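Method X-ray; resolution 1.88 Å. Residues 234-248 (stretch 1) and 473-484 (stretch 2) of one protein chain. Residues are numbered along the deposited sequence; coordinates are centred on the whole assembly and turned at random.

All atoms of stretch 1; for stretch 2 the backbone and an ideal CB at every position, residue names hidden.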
# COMPACT_ATOMS: atom_id res chain seq x y z
N LYS A 234 11.86 27.06 8.50
CA LYS A 234 10.53 26.44 8.49
C LYS A 234 10.50 25.23 7.61
O LYS A 234 11.38 25.03 6.79
CB LYS A 234 9.44 27.44 8.04
CG LYS A 234 9.44 27.77 6.54
CD LYS A 234 10.51 28.74 6.17
CE LYS A 234 10.34 29.28 4.74
NZ LYS A 234 9.09 30.10 4.55
N MET A 235 9.47 24.40 7.79
CA MET A 235 9.39 23.17 7.04
C MET A 235 8.03 22.94 6.42
O MET A 235 7.89 22.04 5.65
CB MET A 235 9.80 21.96 7.88
CG MET A 235 8.88 21.58 8.98
SD MET A 235 9.49 20.14 9.94
CE MET A 235 10.52 20.98 11.13
N HIS A 236 7.06 23.76 6.77
CA HIS A 236 5.71 23.53 6.32
C HIS A 236 5.50 24.13 4.94
O HIS A 236 4.74 25.08 4.77
CB HIS A 236 4.73 24.05 7.34
CG HIS A 236 4.51 23.08 8.45
ND1 HIS A 236 4.16 21.77 8.22
CD2 HIS A 236 4.64 23.22 9.79
CE1 HIS A 236 4.08 21.14 9.38
NE2 HIS A 236 4.35 21.99 10.35
N MET A 237 6.21 23.57 3.97
CA MET A 237 6.18 24.04 2.58
C MET A 237 5.81 22.83 1.79
O MET A 237 6.17 21.72 2.17
CB MET A 237 7.54 24.54 2.15
CG MET A 237 8.10 25.64 3.08
SD MET A 237 9.75 26.08 2.52
CE MET A 237 10.68 24.70 3.20
N GLY A 238 5.10 23.01 0.68
CA GLY A 238 4.82 21.91 -0.18
C GLY A 238 4.48 22.26 -1.61
O GLY A 238 4.34 23.41 -1.97
N TYR A 239 4.30 21.21 -2.41
CA TYR A 239 3.76 21.39 -3.72
C TYR A 239 2.67 20.37 -3.92
O TYR A 239 2.55 19.41 -3.14
CB TYR A 239 4.87 21.25 -4.77
CG TYR A 239 5.66 19.94 -4.77
CD1 TYR A 239 6.85 19.83 -4.13
CD2 TYR A 239 5.24 18.85 -5.51
CE1 TYR A 239 7.60 18.69 -4.18
CE2 TYR A 239 5.97 17.70 -5.58
CZ TYR A 239 7.15 17.60 -4.91
OH TYR A 239 7.90 16.42 -4.98
N SER A 240 1.86 20.61 -4.95
CA SER A 240 0.86 19.66 -5.35
C SER A 240 1.50 18.76 -6.43
O SER A 240 2.40 19.20 -7.14
CB SER A 240 -0.38 20.34 -5.90
OG SER A 240 -0.12 21.24 -7.01
N ALA A 241 1.00 17.54 -6.56
CA ALA A 241 1.70 16.52 -7.37
C ALA A 241 1.87 16.94 -8.82
O ALA A 241 2.85 16.50 -9.47
CB ALA A 241 1.02 15.18 -7.26
N ASP A 242 0.93 17.75 -9.33
CA ASP A 242 0.98 18.20 -10.73
C ASP A 242 2.11 19.22 -10.96
O ASP A 242 2.47 19.46 -12.10
CB ASP A 242 -0.38 18.71 -11.24
CG ASP A 242 -0.95 19.88 -10.41
OD1 ASP A 242 -0.35 20.20 -9.36
OD2 ASP A 242 -2.04 20.41 -10.76
N ASN A 243 2.71 19.72 -9.86
CA ASN A 243 3.91 20.58 -9.94
C ASN A 243 5.07 19.85 -10.64
O ASN A 243 5.87 20.47 -11.35
CB ASN A 243 4.37 20.99 -8.55
CG ASN A 243 5.50 22.03 -8.57
OD1 ASN A 243 5.40 23.05 -9.23
ND2 ASN A 243 6.56 21.77 -7.81
N LEU A 244 5.10 18.52 -10.54
CA LEU A 244 6.12 17.73 -11.26
C LEU A 244 6.04 17.91 -12.76
O LEU A 244 7.03 17.77 -13.46
CB LEU A 244 5.99 16.24 -10.96
CG LEU A 244 6.24 15.68 -9.56
CD1 LEU A 244 6.26 14.13 -9.65
CD2 LEU A 244 7.51 16.27 -8.95
N LEU A 245 4.86 18.26 -13.27
CA LEU A 245 4.73 18.47 -14.69
C LEU A 245 5.43 19.74 -15.20
O LEU A 245 5.58 19.92 -16.40
CB LEU A 245 3.29 18.52 -15.05
CG LEU A 245 2.53 17.20 -14.83
CD1 LEU A 245 1.03 17.44 -15.05
CD2 LEU A 245 3.10 16.13 -15.77
N ASP A 246 5.83 20.61 -14.26
CA ASP A 246 6.63 21.77 -14.56
C ASP A 246 8.14 21.64 -14.27
O ASP A 246 8.88 22.58 -14.48
CB ASP A 246 6.07 22.95 -13.76
CG ASP A 246 4.74 23.45 -14.31
OD1 ASP A 246 4.61 23.44 -15.54
OD2 ASP A 246 3.89 23.88 -13.53
N ALA A 247 8.58 20.47 -13.79
CA ALA A 247 9.94 20.21 -13.48
C ALA A 247 10.60 19.58 -14.70
O ALA A 247 9.92 18.95 -15.53
CB ALA A 247 10.03 19.29 -12.27
N GLU A 248 11.88 19.84 -14.90
CA GLU A 248 12.67 19.21 -15.98
C GLU A 248 13.51 18.10 -15.40
O GLU A 248 13.97 17.21 -16.09
CB GLU A 248 13.56 20.27 -16.64
CG GLU A 248 12.79 21.35 -17.28
CD GLU A 248 13.66 22.48 -17.77
OE1 GLU A 248 14.57 22.91 -17.04
OE2 GLU A 248 13.40 22.95 -18.89
N UNK A 473 10.04 28.80 -7.52
CA UNK A 473 9.68 28.83 -8.93
C UNK A 473 8.79 27.64 -9.28
O UNK A 473 8.82 26.57 -8.62
CB UNK A 473 10.94 28.83 -9.80
N UNK A 474 7.94 27.83 -10.27
CA UNK A 474 7.16 26.70 -10.74
C UNK A 474 8.06 25.54 -11.05
O UNK A 474 9.16 25.73 -11.57
CB UNK A 474 6.34 27.08 -11.97
N UNK A 475 7.63 24.33 -10.66
CA UNK A 475 8.40 23.14 -10.85
C UNK A 475 9.53 22.96 -9.88
O UNK A 475 10.40 22.15 -10.11
CB UNK A 475 8.95 23.12 -12.28
N UNK A 476 9.54 23.69 -8.77
CA UNK A 476 10.48 23.45 -7.70
C UNK A 476 9.69 23.06 -6.45
O UNK A 476 8.48 23.20 -6.39
CB UNK A 476 11.36 24.68 -7.45
N UNK A 477 10.42 22.60 -5.45
CA UNK A 477 9.84 22.04 -4.27
C UNK A 477 10.66 20.86 -3.79
O UNK A 477 11.61 20.38 -4.50
CB UNK A 477 8.39 21.63 -4.53
N UNK A 478 10.37 20.45 -2.56
CA UNK A 478 11.16 19.37 -1.94
C UNK A 478 10.32 18.28 -1.27
O UNK A 478 10.84 17.27 -0.96
CB UNK A 478 12.11 19.97 -0.90
N UNK A 479 9.05 18.54 -0.99
CA UNK A 479 8.19 17.69 -0.22
C UNK A 479 6.78 18.29 -0.23
O UNK A 479 6.55 19.31 -0.87
CB UNK A 479 8.72 17.52 1.20
N UNK A 480 5.84 17.66 0.48
CA UNK A 480 4.48 18.11 0.54
C UNK A 480 4.05 18.24 1.99
O UNK A 480 3.30 17.42 2.50
CB UNK A 480 3.56 17.16 -0.22
N UNK A 481 4.49 19.31 2.65
CA UNK A 481 4.31 19.44 4.08
C UNK A 481 3.63 20.75 4.44
O UNK A 481 3.75 21.23 5.53
CB UNK A 481 5.66 19.33 4.79
N UNK A 482 2.99 21.38 3.46
CA UNK A 482 2.12 22.52 3.70
C UNK A 482 0.69 21.99 3.79
O UNK A 482 0.24 21.27 2.92
CB UNK A 482 2.26 23.58 2.60
N UNK A 483 -0.03 22.32 4.85
CA UNK A 483 -1.42 21.92 4.94
C UNK A 483 -2.17 22.76 5.95
O UNK A 483 -1.54 23.37 6.81
CB UNK A 483 -1.53 20.44 5.31
N UNK A 484 -3.50 22.79 5.83
CA UNK A 484 -4.32 23.45 6.82
C UNK A 484 -4.79 22.40 7.76
O UNK A 484 -5.46 21.46 7.34
CB UNK A 484 -5.49 24.21 6.20

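At position 473 nothing of stretch 1 lies within 5.5 Å of the ideal CB, so the site sets little limit; it is Lys473, whose end leads away. Position 474 has phi -52°, which suits proline among many others. Pro474 occupies it, at the second place of a type II turn running from 473 to 476.

Position 475 is far more restrictive. Its phi is +76°, and the ideal CB would sit 2.3 Å from Asp246 O and 3.1 Å from Ala247 N, so only glycine fits. Gly475 lets the backbones close in, its N donating to Asn243 OD1 at 2.9 Å. The same amide side chain reaches the next residue, where Asn243 ND2 donates to O of 476 at 2.8 Å. The CB at 476 points away from stretch 1, leaving the choice to local needs, and small polar or branched residues would serve. Thr476 turns its OG1 back to Lys473 O, a 2.6 Å hydrogen bond within the turn.

Position 477 points toward stretch 1, but a CB there would lie 2.4 Å from Tyr239 CD1 and, with phi 142° and psi 166°, would also jam against the preceding carbonyl, which calls for glycine. Gly477 leaves that space to the ring of Tyr239, whose CD1 lies 3.7 Å from Gly477 CA. Position 478 points away and admits many residues; Ala478 is found.

At 479 the CB also points away, yet a long side chain could bend back to Met235 and Met237, favouring a large apolar group. Phe479 does so with chi1 39°: Met237 O lies at its ring edge, 3.2 Å from CD1. Phe479 O accepts a weak hydrogen bond from Tyr239 N (3.3 Å).

Position 480 has its CB 3.8 Å from Tyr239 O; a small residue is comfortable, and Ala480 is present.

Beside 481 lie the His236 ring and Met235, inviting an aromatic or other broad apolar group. Trp481 stacks, offset, on His236, while its CD1 is 3.8 Å from Met235 CG. Trp481 N donates a hydrogen bond to Met237 O (3.0 Å), and Trp481 O accepts one from His236 ND1 (2.8 Å).

The CB at 482 lies 3.5 Å from Gly238 N, so a compact residue suits; Ala482 packs there. Position 483 has a CB beyond reach, but a long aromatic could approach His236. Tyr483 offers its ring face to the histidine edge. Position 484 is out of reach of stretch 1, which sets no limit there; it is Ser484.

Stretch 2 473-484: KPGTGAFAWAYS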
# COMPACT_ATOMS: atom_id res chain seq x y z
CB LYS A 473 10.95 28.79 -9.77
CG LYS A 473 11.92 29.92 -9.52
CD LYS A 473 13.30 29.58 -10.14
CE LYS A 473 14.26 30.74 -9.90
NZ LYS A 473 15.61 30.48 -10.43
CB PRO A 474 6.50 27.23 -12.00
CG PRO A 474 6.36 28.64 -11.79
CD PRO A 474 7.61 29.06 -11.01
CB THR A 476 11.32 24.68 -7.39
OG1 THR A 476 10.48 25.72 -6.86
CG2 THR A 476 12.01 25.18 -8.67
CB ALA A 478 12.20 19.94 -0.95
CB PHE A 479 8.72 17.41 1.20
CG PHE A 479 9.36 18.60 1.89
CD1 PHE A 479 8.61 19.70 2.31
CD2 PHE A 479 10.72 18.58 2.17
CE1 PHE A 479 9.23 20.75 2.98
CE2 PHE A 479 11.33 19.62 2.84
CZ PHE A 479 10.59 20.71 3.23
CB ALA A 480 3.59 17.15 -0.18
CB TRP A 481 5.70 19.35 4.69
CG TRP A 481 5.77 18.84 6.07
CD1 TRP A 481 6.51 19.36 7.09
CD2 TRP A 481 5.11 17.70 6.59
NE1 TRP A 481 6.34 18.61 8.22
CE2 TRP A 481 5.49 17.59 7.94
CE3 TRP A 481 4.24 16.75 6.06
CZ2 TRP A 481 5.01 16.60 8.75
CZ3 TRP A 481 3.79 15.75 6.88
CH2 TRP A 481 4.17 15.68 8.20
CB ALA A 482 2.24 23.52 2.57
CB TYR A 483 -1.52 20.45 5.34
CG TYR A 483 -0.67 20.01 6.53
CD1 TYR A 483 -1.14 20.11 7.84
CD2 TYR A 483 0.59 19.44 6.31
CE1 TYR A 483 -0.33 19.68 8.94
CE2 TYR A 483 1.39 19.00 7.37
CZ TYR A 483 0.94 19.13 8.68
OH TYR A 483 1.80 18.66 9.65
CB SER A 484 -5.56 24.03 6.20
OG SER A 484 -6.31 24.68 7.21
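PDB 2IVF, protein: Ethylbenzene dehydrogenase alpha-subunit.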